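Local coordinates for thiosulfate sulfurtransferase YnjE (PDB 2WLR), which catalyses transfer of sulfur from thiosulfate to cyanide, giving thiocyanate and sulfite, as a monomeric periplasmic enzyme built of rhodanese domains, at residues L119-L125 with Y377-G382. Sequence-based numbering, arbitrary orientation.
Sequences LPHFEQL and YARAMG
Gln124 lays its carboxamide flat over one face of the Arg379 guanidinium, the two planes 2° apart and NE2 of Gln124 over the centre, 3.3 Å from Arg379 CZ. The chains cross at about a right angle; that of Arg379, with CG anti to the backbone N (chi1 177°) and extended from CG to NE, carries the guanidinium out from the helix to lie against the Gln124 amide. No direct hydrogen bond joins the stacked groups. Instead a water bridges them at one side, donating to Gln124 OE1 at 2.7 Å and accepting from Arg379 NH1 at 2.9 Å; NH1 also donates a hydrogen bond to Val231 O and thus has two acceptors. Deeper in, Ala380 CB packs between Gln124 OE1 and Leu125 CD1, 3.8 Å from the latter, while Leu125 CD2 meets the edge of the Tyr377 ring at CE1. Segment 119-125 belongs to the connection from strand 103-105 of the first parallel sheet to edge strand 125-126 of the second; its partner is the C-terminal end of helix 369-380, so this connection packs on the third rhodanese domain. Gly382, with positive phi, closes the helix in a Schellman motif, its N bonded back to Arg379 O. Ala380 O accepts the one direct hydrogen bond across the contact, from His121 N (3.0 Å, N-H...O 154°). Pro120 covers the turn, its CG 3.4 Å from Met381 O, and His121 brings CD2 to 3.5 Å from Arg379 O. Leu119 CD2 reaches CG of selenomethionine Met381, whose side chain continues onto helix 343-351.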
loop_
_atom_site.group_PDB
_atom_site.type_symbol
_atom_site.label_atom_id
_atom_site.label_comp_id
_atom_site.label_asym_id
_atom_site.label_seq_id
_atom_site.Cartn_x
_atom_site.Cartn_y
_atom_site.Cartn_z
ATOM N N LEU A 119 -4.708 -11.147 -2.742
ATOM C CA LEU A 119 -4.011 -10.228 -3.628
ATOM C C LEU A 119 -3.164 -10.982 -4.599
ATOM O O LEU A 119 -2.406 -11.843 -4.194
ATOM C CB LEU A 119 -3.053 -9.313 -2.873
ATOM C CG LEU A 119 -3.605 -8.316 -1.907
ATOM C CD1 LEU A 119 -2.447 -7.473 -1.371
ATOM C CD2 LEU A 119 -4.649 -7.407 -2.612
ATOM N N PRO A 120 -3.276 -10.666 -5.888
ATOM C CA PRO A 120 -2.480 -11.308 -6.907
ATOM C C PRO A 120 -1.008 -11.364 -6.548
ATOM O O PRO A 120 -0.369 -12.373 -6.792
ATOM C CB PRO A 120 -2.740 -10.432 -8.132
ATOM C CG PRO A 120 -4.074 -9.946 -7.933
ATOM C CD PRO A 120 -4.264 -9.736 -6.469
ATOM N N HIS A 121 -0.484 -10.304 -5.927
ATOM C CA HIS A 121 0.920 -10.322 -5.521
ATOM C C HIS A 121 1.068 -9.895 -4.080
ATOM O O HIS A 121 1.850 -9.021 -3.764
ATOM C CB HIS A 121 1.730 -9.413 -6.426
ATOM C CG HIS A 121 1.567 -9.735 -7.871
ATOM N ND1 HIS A 121 2.142 -10.840 -8.464
ATOM C CD2 HIS A 121 0.848 -9.114 -8.836
ATOM C CE1 HIS A 121 1.803 -10.864 -9.743
ATOM N NE2 HIS A 121 0.999 -9.845 -9.987
ATOM N N PHE A 122 0.351 -10.579 -3.188
ATOM C CA PHE A 122 0.430 -10.314 -1.762
ATOM C C PHE A 122 1.888 -10.324 -1.223
ATOM O O PHE A 122 2.201 -9.625 -0.253
ATOM C CB PHE A 122 -0.429 -11.315 -0.965
ATOM C CG PHE A 122 0.107 -12.700 -0.931
ATOM C CD1 PHE A 122 1.034 -13.048 0.025
ATOM C CD2 PHE A 122 -0.256 -13.646 -1.872
ATOM C CE1 PHE A 122 1.577 -14.277 0.082
ATOM C CE2 PHE A 122 0.284 -14.918 -1.815
ATOM C CZ PHE A 122 1.237 -15.231 -0.841
ATOM N N GLU A 123 2.738 -11.132 -1.835
ATOM C CA GLU A 123 4.090 -11.307 -1.346
ATOM C C GLU A 123 4.938 -10.052 -1.460
ATOM O O GLU A 123 6.006 -9.974 -0.871
ATOM C CB GLU A 123 4.755 -12.489 -2.068
ATOM C CG GLU A 123 5.200 -12.267 -3.494
ATOM C CD GLU A 123 4.067 -12.225 -4.511
ATOM O OE1 GLU A 123 2.938 -12.675 -4.219
ATOM O OE2 GLU A 123 4.338 -11.774 -5.647
ATOM N N GLN A 124 4.449 -9.072 -2.199
ATOM C CA GLN A 124 5.126 -7.768 -2.278
ATOM C C GLN A 124 4.934 -6.905 -1.079
ATOM O O GLN A 124 5.646 -5.911 -0.927
ATOM C CB GLN A 124 4.657 -7.011 -3.502
ATOM C CG GLN A 124 5.106 -7.674 -4.828
ATOM C CD GLN A 124 4.350 -7.194 -6.047
ATOM O OE1 GLN A 124 3.464 -6.335 -5.992
ATOM N NE2 GLN A 124 4.732 -7.740 -7.200
ATOM N N LEU A 125 3.943 -7.209 -0.253
ATOM C CA LEU A 125 3.602 -6.431 0.952
ATOM C C LEU A 125 3.826 -7.329 2.126
ATOM O O LEU A 125 2.926 -8.028 2.594
ATOM C CB LEU A 125 2.143 -5.933 0.914
ATOM C CG LEU A 125 1.878 -4.880 -0.147
ATOM C CD1 LEU A 125 0.395 -4.619 -0.265
ATOM C CD2 LEU A 125 2.579 -3.565 0.116
ATOM N N TYR A 377 0.680 -0.254 -4.104
ATOM C CA TYR A 377 -0.567 -0.964 -3.803
ATOM C C TYR A 377 -1.240 -1.515 -5.083
ATOM O O TYR A 377 -1.591 -2.674 -5.136
ATOM C CB TYR A 377 -1.521 -0.076 -3.030
ATOM C CG TYR A 377 -1.035 0.368 -1.661
ATOM C CD1 TYR A 377 -0.024 -0.343 -0.973
ATOM C CD2 TYR A 377 -1.531 1.523 -1.077
ATOM C CE1 TYR A 377 0.420 0.054 0.261
ATOM C CE2 TYR A 377 -1.087 1.909 0.176
ATOM C CZ TYR A 377 -0.110 1.169 0.823
ATOM O OH TYR A 377 0.328 1.584 2.066
ATOM N N ALA A 378 -1.370 -0.692 -6.122
ATOM C CA ALA A 378 -1.978 -1.154 -7.375
ATOM C C ALA A 378 -1.196 -2.297 -8.001
ATOM O O ALA A 378 -1.762 -3.217 -8.521
ATOM C CB ALA A 378 -2.061 0.022 -8.365
ATOM N N ARG A 379 0.136 -2.238 -7.917
ATOM C CA ARG A 379 0.990 -3.321 -8.376
ATOM C C ARG A 379 0.681 -4.627 -7.619
ATOM O O ARG A 379 0.472 -5.684 -8.239
ATOM C CB ARG A 379 2.447 -2.914 -8.195
ATOM C CG ARG A 379 3.451 -3.987 -8.575
ATOM C CD ARG A 379 4.865 -3.501 -8.326
ATOM N NE ARG A 379 5.909 -4.526 -8.450
ATOM C CZ ARG A 379 6.642 -5.018 -7.455
ATOM N NH1 ARG A 379 6.431 -4.696 -6.187
ATOM N NH2 ARG A 379 7.580 -5.921 -7.739
ATOM N N ALA A 380 0.577 -4.552 -6.284
ATOM C CA ALA A 380 0.264 -5.721 -5.436
ATOM C C ALA A 380 -1.149 -6.242 -5.739
ATOM O O ALA A 380 -1.439 -7.452 -5.660
ATOM C CB ALA A 380 0.393 -5.328 -3.977
HETATM N N MSE A 381 -2.028 -5.328 -6.130
HETATM C CA MSE A 381 -3.404 -5.636 -6.516
HETATM C C MSE A 381 -3.513 -6.255 -7.899
HETATM O O MSE A 381 -4.619 -6.614 -8.326
HETATM C CB MSE A 381 -4.245 -4.363 -6.460
HETATM C CG MSE A 381 -4.577 -3.950 -5.060
HETATM SE SE MSE A 381 -5.124 -2.063 -4.851
HETATM C CE MSE A 381 -6.756 -1.945 -5.808
ATOM N N GLY A 382 -2.404 -6.307 -8.637
ATOM C CA GLY A 382 -2.373 -6.953 -9.932
ATOM C C GLY A 382 -2.789 -6.054 -11.073
ATOM O O GLY A 382 -3.062 -6.547 -12.167
HETATM O O HOH W 1 3.968 -3.843 -4.963
#